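Local coordinates for protein putative nucleotide-diphospho-sugar transferase (Desulfovibrio desulfuricans subsp. desulfuricans, PDB 3CGX) that is of unconfirmed function but probably transfers sugars from nucleotide-diphosphate donors to an acceptor, at residues F9-P14 and L54-V59; A94-F99 and D151-D156; R105-G110 and N126-Y131. All coordinates share one frame; numbering follows the deposited sequence. Where two conformers were deposited one is given.

Contact 1: residues F9-P14 and L54-V59; sequences FFVKYP and LHICYV
Phe10 lies against Cys57 where strands 5-11 and 53-58 run side by side in parallel. From its CB, 4.1 Å from Cys57 O, the chain passes to CG, at a like distance from that oxygen, and the CD1-CE1 side of the ring is the part that meets the cysteine. CD1 comes first, close to Cys57 CB, and CE1 is the nearest atom of the ring, 3.5 Å from the same CB. SG of Cys57 stands 5.1 Å from the ring centroid, in an oblique sulfur-aromatic contact. Cysteine fits here because its short side chain lets the ring come this close to CB.

Four backbone bonds join the pair in the usual parallel pattern: Phe9 N to His55 O, Cys57 N to Phe9 O, Val11 N to Cys57 O and Val59 N to Val11 O. Consistent with a Rossmann-like GT-A sheet, strands 5-11 and 53-58 are parallel neighbours and the chain between them is mostly helical, a beta-alpha-beta crossover.

Beta-branched residues, which suit extended backbone, meet on the other face, where Val11 CG2 approaches Ile56 CG2 to 3.5 Å. Leu54 CD1 adds an apolar contact on the same face, 3.9 Å from Phe9 CB. Helix 29-47 covers this side through Met43, Tyr36 and Leu44. Farther along, Lys12 CB touches Val59 CG2 at 3.9 Å with its aliphatic part, its NZ going on to Lys18 O. A water takes the N-H of Tyr13 at 3.0 Å from Tyr13 N and donates to Val59 O.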
loop_
_atom_site.group_PDB
_atom_site.type_symbol
_atom_site.label_atom_id
_atom_site.label_comp_id
_atom_site.label_asym_id
_atom_site.label_seq_id
_atom_site.Cartn_x
_atom_site.Cartn_y
_atom_site.Cartn_z
ATOM N N PHE A 9 -2.972 -4.486 4.525
ATOM C CA PHE A 9 -1.800 -3.621 4.314
ATOM C C PHE A 9 -0.603 -4.458 3.856
ATOM O O PHE A 9 -0.051 -5.230 4.589
ATOM C CB PHE A 9 -1.550 -2.817 5.589
ATOM C CG PHE A 9 -0.405 -1.800 5.512
ATOM C CD1 PHE A 9 -0.252 -0.964 4.406
ATOM C CD2 PHE A 9 0.462 -1.621 6.586
ATOM C CE1 PHE A 9 0.742 0.024 4.387
ATOM C CE2 PHE A 9 1.487 -0.628 6.526
ATOM C CZ PHE A 9 1.615 0.158 5.402
ATOM N N PHE A 10 -0.263 -4.311 2.584
ATOM C CA PHE A 10 0.757 -5.119 1.921
ATOM C C PHE A 10 2.120 -4.480 2.054
ATOM O O PHE A 10 2.344 -3.330 1.647
ATOM C CB PHE A 10 0.368 -5.341 0.433
ATOM C CG PHE A 10 -0.472 -6.554 0.177
ATOM C CD1 PHE A 10 -1.525 -6.905 1.013
ATOM C CD2 PHE A 10 -0.236 -7.348 -0.965
ATOM C CE1 PHE A 10 -2.247 -8.047 0.777
ATOM C CE2 PHE A 10 -1.006 -8.461 -1.231
ATOM C CZ PHE A 10 -1.998 -8.825 -0.370
ATOM N N VAL A 11 3.023 -5.251 2.669
ATOM C CA VAL A 11 4.375 -4.849 3.056
ATOM C C VAL A 11 5.399 -5.951 2.739
ATOM O O VAL A 11 5.056 -7.077 2.451
ATOM C CB VAL A 11 4.427 -4.523 4.607
ATOM C CG1 VAL A 11 3.429 -3.388 4.999
ATOM C CG2 VAL A 11 4.180 -5.805 5.489
ATOM N N LYS A 12 6.651 -5.571 2.723
ATOM C CA LYS A 12 7.798 -6.491 2.709
ATOM C C LYS A 12 8.779 -6.116 3.847
ATOM O O LYS A 12 8.953 -4.933 4.177
ATOM C CB LYS A 12 8.517 -6.453 1.368
ATOM C CG LYS A 12 9.629 -7.455 1.207
ATOM C CD LYS A 12 10.123 -7.587 -0.210
ATOM C CE LYS A 12 11.289 -8.604 -0.296
ATOM N NZ LYS A 12 11.770 -8.633 -1.681
ATOM N N TYR A 13 9.400 -7.132 4.454
ATOM C CA TYR A 13 10.374 -6.863 5.515
ATOM C C TYR A 13 11.486 -6.008 4.875
ATOM O O TYR A 13 12.002 -6.353 3.823
ATOM C CB TYR A 13 10.944 -8.120 6.192
ATOM C CG TYR A 13 11.654 -7.696 7.433
ATOM C CD1 TYR A 13 10.949 -7.510 8.621
ATOM C CD2 TYR A 13 13.026 -7.390 7.410
ATOM C CE1 TYR A 13 11.585 -7.030 9.787
ATOM C CE2 TYR A 13 13.675 -6.910 8.563
ATOM C CZ TYR A 13 12.932 -6.713 9.741
ATOM O OH TYR A 13 13.523 -6.225 10.891
ATOM N N PRO A 14 11.823 -4.853 5.495
ATOM C CA PRO A 14 12.776 -3.868 4.917
ATOM C C PRO A 14 14.257 -4.235 5.062
ATOM O O PRO A 14 15.035 -3.518 5.712
ATOM C CB PRO A 14 12.438 -2.595 5.660
ATOM C CG PRO A 14 12.020 -3.122 7.045
ATOM C CD PRO A 14 11.269 -4.385 6.780
ATOM N N LEU A 54 -7.033 -4.115 11.165
ATOM C CA LEU A 54 -5.887 -4.069 10.256
ATOM C C LEU A 54 -5.111 -5.377 10.239
ATOM O O LEU A 54 -4.791 -5.945 11.274
ATOM C CB LEU A 54 -5.001 -2.912 10.640
ATOM C CG LEU A 54 -3.660 -2.757 9.924
ATOM C CD1 LEU A 54 -3.913 -2.163 8.564
ATOM C CD2 LEU A 54 -2.718 -1.866 10.766
ATOM N N HIS A 55 -4.907 -5.891 9.033
ATOM C CA HIS A 55 -4.111 -7.106 8.815
ATOM C C HIS A 55 -2.916 -6.754 7.992
ATOM O O HIS A 55 -3.062 -6.280 6.864
ATOM C CB HIS A 55 -4.911 -8.150 8.074
ATOM C CG HIS A 55 -6.052 -8.690 8.872
ATOM N ND1 HIS A 55 -6.739 -9.818 8.516
ATOM C CD2 HIS A 55 -6.609 -8.253 10.019
ATOM C CE1 HIS A 55 -7.667 -10.061 9.420
ATOM N NE2 HIS A 55 -7.603 -9.129 10.345
ATOM N N ILE A 56 -1.742 -6.980 8.570
ATOM C CA ILE A 56 -0.502 -6.685 7.912
ATOM C C ILE A 56 -0.050 -7.930 7.158
ATOM O O ILE A 56 0.264 -8.985 7.742
ATOM C CB ILE A 56 0.580 -6.206 8.915
ATOM C CG1 ILE A 56 0.129 -4.929 9.653
ATOM C CG2 ILE A 56 1.943 -6.007 8.201
ATOM C CD1 ILE A 56 0.984 -4.591 10.882
ATOM N N CYS A 57 -0.053 -7.816 5.833
ATOM C CA CYS A 57 0.194 -8.960 4.928
ATOM C C CYS A 57 1.527 -8.808 4.235
ATOM O O CYS A 57 1.700 -7.912 3.399
ATOM C CB CYS A 57 -0.936 -9.048 3.885
ATOM S SG CYS A 57 -2.589 -9.199 4.562
ATOM N N TYR A 58 2.482 -9.679 4.608
ATOM C CA TYR A 58 3.845 -9.576 4.164
ATOM C C TYR A 58 4.286 -10.570 3.087
ATOM O O TYR A 58 3.857 -11.731 2.997
ATOM C CB TYR A 58 4.788 -9.668 5.363
ATOM C CG TYR A 58 4.747 -10.950 6.157
ATOM C CD1 TYR A 58 5.487 -12.048 5.775
ATOM C CD2 TYR A 58 3.986 -11.056 7.343
ATOM C CE1 TYR A 58 5.479 -13.167 6.520
ATOM C CE2 TYR A 58 3.968 -12.193 8.072
ATOM C CZ TYR A 58 4.707 -13.246 7.658
ATOM O OH TYR A 58 4.720 -14.410 8.405
ATOM N N VAL A 59 5.155 -10.056 2.247
ATOM C CA VAL A 59 5.727 -10.823 1.188
ATOM C C VAL A 59 6.398 -12.037 1.838
ATOM O O VAL A 59 7.194 -11.884 2.798
ATOM C CB VAL A 59 6.721 -10.007 0.351
ATOM C CG1 VAL A 59 7.524 -10.872 -0.621
ATOM C CG2 VAL A 59 5.972 -8.870 -0.417
HETATM O O HOH W 1 8.750 -9.963 3.836
#

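Contact 2: residues A94-F99 and D151-D156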
loop_
_atom_site.group_PDB
_atom_site.type_symbol
_atom_site.label_atom_id
_atom_site.label_comp_id
_atom_site.label_asym_id
_atom_site.label_seq_id
_atom_site.Cartn_x
_atom_site.Cartn_y
_atom_site.Cartn_z
ATOM N N ALA A 94 -5.880 -12.794 -0.024
ATOM C CA ALA A 94 -5.970 -11.997 1.209
ATOM C C ALA A 94 -7.405 -11.422 1.367
ATOM O O ALA A 94 -8.025 -11.471 2.434
ATOM C CB ALA A 94 -4.907 -10.890 1.210
HETATM N N MSE A 95 -7.952 -10.917 0.277
HETATM C CA MSE A 95 -9.306 -10.369 0.324
HETATM C C MSE A 95 -10.360 -11.466 0.572
HETATM O O MSE A 95 -11.296 -11.318 1.382
HETATM C CB MSE A 95 -9.596 -9.653 -0.989
HETATM C CG MSE A 95 -8.674 -8.487 -1.244
HETATM SE SE MSE A 95 -9.383 -7.156 -2.542
HETATM C CE MSE A 95 -10.591 -6.384 -1.243
ATOM N N GLN A 96 -10.168 -12.587 -0.109
ATOM C CA GLN A 96 -11.070 -13.719 0.003
ATOM C C GLN A 96 -11.090 -14.202 1.430
ATOM O O GLN A 96 -12.135 -14.500 1.980
ATOM C CB GLN A 96 -10.669 -14.863 -0.938
ATOM C CG GLN A 96 -11.638 -16.034 -0.813
ATOM C CD GLN A 96 -13.029 -15.688 -1.335
ATOM O OE1 GLN A 96 -13.982 -15.598 -0.566
ATOM N NE2 GLN A 96 -13.134 -15.453 -2.636
ATOM N N LYS A 97 -9.923 -14.228 2.046
ATOM C CA LYS A 97 -9.789 -14.667 3.438
ATOM C C LYS A 97 -10.506 -13.737 4.407
ATOM O O LYS A 97 -11.166 -14.173 5.386
ATOM C CB LYS A 97 -8.318 -14.758 3.802
ATOM C CG LYS A 97 -7.993 -14.916 5.258
ATOM C CD LYS A 97 -8.218 -16.289 5.787
ATOM C CE LYS A 97 -7.517 -16.427 7.150
ATOM N NZ LYS A 97 -7.786 -15.280 8.083
ATOM N N ALA A 98 -10.371 -12.443 4.142
ATOM C CA ALA A 98 -10.989 -11.417 4.995
ATOM C C ALA A 98 -12.516 -11.525 4.938
ATOM O O ALA A 98 -13.199 -11.454 5.960
ATOM C CB ALA A 98 -10.485 -9.996 4.636
ATOM N N PHE A 99 -13.037 -11.778 3.751
ATOM C CA PHE A 99 -14.468 -11.924 3.579
ATOM C C PHE A 99 -14.913 -13.214 4.248
ATOM O O PHE A 99 -15.958 -13.260 4.867
ATOM C CB PHE A 99 -14.874 -11.896 2.095
ATOM C CG PHE A 99 -14.814 -10.518 1.485
ATOM C CD1 PHE A 99 -15.445 -9.448 2.110
ATOM C CD2 PHE A 99 -14.146 -10.292 0.310
ATOM C CE1 PHE A 99 -15.401 -8.213 1.573
ATOM C CE2 PHE A 99 -14.083 -9.027 -0.225
ATOM C CZ PHE A 99 -14.704 -7.989 0.405
ATOM N N ASP A 151 -20.671 -8.639 -0.716
ATOM C CA ASP A 151 -21.640 -9.227 -1.633
ATOM C C ASP A 151 -21.304 -8.909 -3.092
ATOM O O ASP A 151 -21.802 -9.561 -4.010
ATOM C CB ASP A 151 -23.063 -8.805 -1.244
ATOM C CG ASP A 151 -23.498 -9.397 0.091
ATOM O OD1 ASP A 151 -23.197 -10.590 0.347
ATOM O OD2 ASP A 151 -24.145 -8.675 0.878
ATOM N N SER A 152 -20.351 -8.008 -3.282
ATOM C CA SER A 152 -19.946 -7.558 -4.628
ATOM C C SER A 152 -18.539 -8.034 -5.029
ATOM O O SER A 152 -18.014 -7.701 -6.106
ATOM C CB SER A 152 -19.917 -6.023 -4.684
ATOM O OG SER A 152 -21.216 -5.477 -4.711
ATOM N N PHE A 153 -17.910 -8.783 -4.142
ATOM C CA PHE A 153 -16.543 -9.186 -4.394
ATOM C C PHE A 153 -16.453 -9.957 -5.705
ATOM O O PHE A 153 -17.152 -10.935 -5.918
ATOM C CB PHE A 153 -15.993 -10.012 -3.239
ATOM C CG PHE A 153 -14.589 -10.461 -3.444
ATOM C CD1 PHE A 153 -13.651 -9.604 -3.977
ATOM C CD2 PHE A 153 -14.190 -11.735 -3.084
ATOM C CE1 PHE A 153 -12.337 -10.004 -4.148
ATOM C CE2 PHE A 153 -12.891 -12.122 -3.248
ATOM C CZ PHE A 153 -11.961 -11.256 -3.783
ATOM N N CYS A 154 -15.524 -9.494 -6.527
ATOM C CA CYS A 154 -15.282 -10.039 -7.850
ATOM C C CYS A 154 -13.825 -10.480 -7.956
ATOM O O CYS A 154 -12.978 -9.719 -8.421
ATOM C CB CYS A 154 -15.595 -8.958 -8.882
ATOM S SG CYS A 154 -15.444 -9.494 -10.567
ATOM N N PRO A 155 -13.518 -11.698 -7.484
ATOM C CA PRO A 155 -12.089 -12.118 -7.503
ATOM C C PRO A 155 -11.478 -12.188 -8.906
ATOM O O PRO A 155 -10.263 -12.122 -9.082
ATOM C CB PRO A 155 -12.108 -13.492 -6.832
ATOM C CG PRO A 155 -13.573 -13.931 -6.774
ATOM C CD PRO A 155 -14.421 -12.699 -6.892
ATOM N N ASP A 156 -12.342 -12.374 -9.891
ATOM C CA ASP A 156 -11.935 -12.423 -11.294
ATOM C C ASP A 156 -11.161 -11.168 -11.728
ATOM O O ASP A 156 -10.392 -11.199 -12.699
ATOM C CB ASP A 156 -13.157 -12.598 -12.200
ATOM C CG ASP A 156 -13.681 -14.025 -12.198
ATOM O OD1 ASP A 156 -13.256 -14.852 -11.352
ATOM O OD2 ASP A 156 -14.519 -14.324 -13.067
#
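Phe153 pushes its ring against one side of helix 87-100, where Met95, Gln96 and Phe99 receive it. Phe99 CE2 lies over one face of the Phe153 ring, displaced toward the rim and 3.6 Å from Phe153 CG. The two rings are inclined at 44° with centroids 5.1 Å apart, an oblique pairing between stacked and edge-to-face. The amide end of Gln96 approaches the ring edge near CE2, and the two side chains cross at about a right angle. Met95, present as selenomethionine, contributes CB, 4.0 Å from Phe153 CZ, and its selenium, 5.5 Å from the ring centroid, makes an oblique Met-aromatic contact.

CG of Phe153 stands anti to the backbone N (chi1 180°), on the side of helix 87-100. Pro155 backs the ring from within the same segment: CD lies over the centre of the opposite face, 3.9 Å above the plane, so the ring is held between a proline and a phenylalanine. The apolar CD of proline suits contact with a ring face.

In the fold this is a loop-to-helix contact at the edge of an alpha/beta core: the segment 151-156 follows strand 143-149, and the helix precedes strand 105-109. The spacing of Met95 and Phe99, one turn apart, puts both on the helix side that meets the sheet.

Farther out, Phe148 of strand 143-149 meets Phe153 edge-to-face and also touches Met95 and Phe99. Phe158 packs on Phe153 and Met95, Val106 supports Met95 and Phe99 from strand 105-109, and Lys150 NZ is hydrogen-bonded to Phe99 O.

Contact 3: residues R105-G110 and N126-Y131; sequences RVVLMG and NDLQHY
Arg105 and Leu128 form the centre of a contact in which the start of strand 105-109 packs against the segment 126-131, at the C-terminal part of helix 118-127. In this alpha/beta fold it joins a strand of the central sheet to the helix that comes next in the chain, and it rests on apolar contact, a guanidinium-amide stack and a bridging water.

The two side chains slide past each other in opposite directions, with Arg105 CD 3.9 Å from Leu128 CB. The long aliphatic stem of arginine suits this place: it gives methylenes to the leucine and carries its charge beyond it. Leucine, branched at its end, can serve two strand residues. Its CD1 reaches Val107 CG1 at 3.7 Å and also lies near Val106 O. The valine, with CG1 anti to its carbonyl carbon (chi1 -59°), directs that methyl at the leucine.

At the far end the Arg105 guanidinium is covered on one face by Gln129 CG, 3.5 Å above its plane and offset toward the rim. The guanidinium and the Gln129 amide are stacked, their planes 20° apart. That amide is itself held: Gln129 NE2 donates to Asn126 O at 2.9 Å, in the carbonyl plane on a lone pair, and Gln129 N gives a second bond to the same oxygen. At the guanidinium edge a water accepts from Arg105 NH1 at 2.9 Å and donates to Asn126 OD1.

Arg105 NH1 is also hydrogen-bonded to Leu125 O, and NH2 makes a salt bridge with Glu4, beside strand 5-11. Ile7 of that strand and Leu125 of helix 118-127 both touch Val107, while Val106 turns to the other face of the sheet, onto Met95 and Phe99 of helix 87-100.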
loop_
_atom_site.group_PDB
_atom_site.type_symbol
_atom_site.label_atom_id
_atom_site.label_comp_id
_atom_site.label_asym_id
_atom_site.label_seq_id
_atom_site.Cartn_x
_atom_site.Cartn_y
_atom_site.Cartn_z
ATOM N N ARG A 105 -16.716 -5.091 4.525
ATOM C CA ARG A 105 -16.024 -4.175 3.640
ATOM C C ARG A 105 -14.534 -4.293 3.883
ATOM O O ARG A 105 -14.075 -4.236 5.010
ATOM C CB ARG A 105 -16.446 -2.732 3.912
ATOM C CG ARG A 105 -17.903 -2.376 3.525
ATOM C CD ARG A 105 -18.231 -1.006 4.066
ATOM N NE ARG A 105 -18.633 -1.090 5.464
ATOM C CZ ARG A 105 -18.390 -0.183 6.392
ATOM N NH1 ARG A 105 -17.721 0.919 6.099
ATOM N NH2 ARG A 105 -18.820 -0.391 7.631
ATOM N N VAL A 106 -13.797 -4.426 2.787
ATOM C CA VAL A 106 -12.381 -4.640 2.838
ATOM C C VAL A 106 -11.643 -3.795 1.818
ATOM O O VAL A 106 -12.021 -3.740 0.668
ATOM C CB VAL A 106 -12.043 -6.151 2.572
ATOM C CG1 VAL A 106 -10.539 -6.386 2.608
ATOM C CG2 VAL A 106 -12.771 -7.050 3.568
ATOM N N VAL A 107 -10.597 -3.113 2.284
ATOM C CA VAL A 107 -9.697 -2.393 1.382
ATOM C C VAL A 107 -8.286 -2.975 1.508
ATOM O O VAL A 107 -7.821 -3.337 2.592
ATOM C CB VAL A 107 -9.702 -0.817 1.578
ATOM C CG1 VAL A 107 -11.144 -0.223 1.365
ATOM C CG2 VAL A 107 -9.189 -0.463 2.892
ATOM N N LEU A 108 -7.632 -3.109 0.365
ATOM C CA LEU A 108 -6.258 -3.600 0.313
ATOM C C LEU A 108 -5.390 -2.484 -0.290
ATOM O O LEU A 108 -5.691 -1.927 -1.329
ATOM C CB LEU A 108 -6.205 -4.917 -0.480
ATOM C CG LEU A 108 -4.902 -5.713 -0.641
ATOM C CD1 LEU A 108 -5.235 -7.162 -1.115
ATOM C CD2 LEU A 108 -3.972 -5.031 -1.601
HETATM N N MSE A 109 -4.300 -2.155 0.379
HETATM C CA MSE A 109 -3.429 -1.129 -0.101
HETATM C C MSE A 109 -1.991 -1.452 0.105
HETATM O O MSE A 109 -1.640 -2.251 0.974
HETATM C CB MSE A 109 -3.763 0.153 0.637
HETATM C CG MSE A 109 -3.413 0.150 2.102
HETATM SE SE MSE A 109 -4.254 1.769 2.927
HETATM C CE MSE A 109 -3.243 3.141 2.041
ATOM N N GLY A 110 -1.159 -0.795 -0.684
ATOM C CA GLY A 110 0.276 -0.993 -0.615
ATOM C C GLY A 110 0.974 -0.044 0.352
ATOM O O GLY A 110 0.351 0.784 1.025
ATOM N N ASN A 126 -15.997 4.222 4.153
ATOM C CA ASN A 126 -17.315 4.807 4.294
ATOM C C ASN A 126 -18.099 4.674 2.980
ATOM O O ASN A 126 -19.270 4.337 2.977
ATOM C CB ASN A 126 -17.257 6.306 4.687
ATOM C CG ASN A 126 -16.695 6.561 6.120
ATOM O OD1 ASN A 126 -16.671 5.682 6.965
ATOM N ND2 ASN A 126 -16.326 7.814 6.389
ATOM N N ASP A 127 -17.438 5.023 1.881
ATOM C CA ASP A 127 -18.076 5.037 0.546
ATOM C C ASP A 127 -18.443 3.617 0.054
ATOM O O ASP A 127 -19.400 3.438 -0.712
ATOM C CB ASP A 127 -17.183 5.778 -0.491
ATOM C CG ASP A 127 -17.191 7.298 -0.324
ATOM O OD1 ASP A 127 -18.019 7.848 0.403
ATOM O OD2 ASP A 127 -16.345 7.973 -0.926
ATOM N N LEU A 128 -17.709 2.610 0.500
ATOM C CA LEU A 128 -18.033 1.210 0.168
ATOM C C LEU A 128 -19.356 0.742 0.735
ATOM O O LEU A 128 -19.818 -0.368 0.465
ATOM C CB LEU A 128 -16.929 0.231 0.591
ATOM C CG LEU A 128 -15.808 0.063 -0.406
ATOM C CD1 LEU A 128 -14.659 -0.725 0.292
ATOM C CD2 LEU A 128 -16.266 -0.585 -1.779
ATOM N N GLN A 129 -19.990 1.556 1.554
ATOM C CA GLN A 129 -21.324 1.199 1.971
ATOM C C GLN A 129 -22.266 1.403 0.812
ATOM O O GLN A 129 -23.341 0.806 0.777
ATOM C CB GLN A 129 -21.797 2.036 3.170
ATOM C CG GLN A 129 -20.947 1.736 4.393
ATOM C CD GLN A 129 -21.233 2.678 5.514
ATOM O OE1 GLN A 129 -21.714 2.251 6.551
ATOM N NE2 GLN A 129 -20.963 3.974 5.313
ATOM N N HIS A 130 -21.851 2.197 -0.174
ATOM C CA HIS A 130 -22.756 2.628 -1.225
ATOM C C HIS A 130 -22.300 2.297 -2.631
ATOM O O HIS A 130 -23.001 2.580 -3.604
ATOM C CB HIS A 130 -22.933 4.131 -1.153
ATOM C CG HIS A 130 -23.121 4.646 0.238
ATOM N ND1 HIS A 130 -24.242 4.357 0.980
ATOM C CD2 HIS A 130 -22.337 5.423 1.024
ATOM C CE1 HIS A 130 -24.143 4.924 2.167
ATOM N NE2 HIS A 130 -23.007 5.589 2.218
ATOM N N TYR A 131 -21.114 1.743 -2.723
ATOM C CA TYR A 131 -20.510 1.382 -3.982
ATOM C C TYR A 131 -20.119 -0.071 -3.901
ATOM O O TYR A 131 -19.907 -0.590 -2.810
ATOM C CB TYR A 131 -19.279 2.212 -4.198
ATOM C CG TYR A 131 -19.492 3.637 -4.567
ATOM C CD1 TYR A 131 -19.596 4.650 -3.598
ATOM C CD2 TYR A 131 -19.484 4.006 -5.895
ATOM C CE1 TYR A 131 -19.783 5.952 -3.974
ATOM C CE2 TYR A 131 -19.651 5.288 -6.271
ATOM C CZ TYR A 131 -19.784 6.267 -5.317
ATOM O OH TYR A 131 -19.925 7.558 -5.744
HETATM O O HOH W 2 -16.717 3.034 7.751
#

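Along the chain the first contact closes before the other two open, and contact 3 falls within the span between the segments of contact 2. Contacts 1 and 3 share the central sheet: strands 5-11 and 105-109 are neighbours in it, joined by a probable hydrogen bond from Phe10 N to Met109 O, and the contact centres are about 18 Å apart. The centres of contacts 2 and 3 are about 12 Å apart, those of contacts 1 and 2 about 18 Å; helix 87-100 packs on strand 105-109 through Val106 and Leu108. Contacts 1 and 2 meet at Phe10 and Ala94. Strand 105-109 thus ties the three together in a single alpha/beta core, consistent with a GT-A fold.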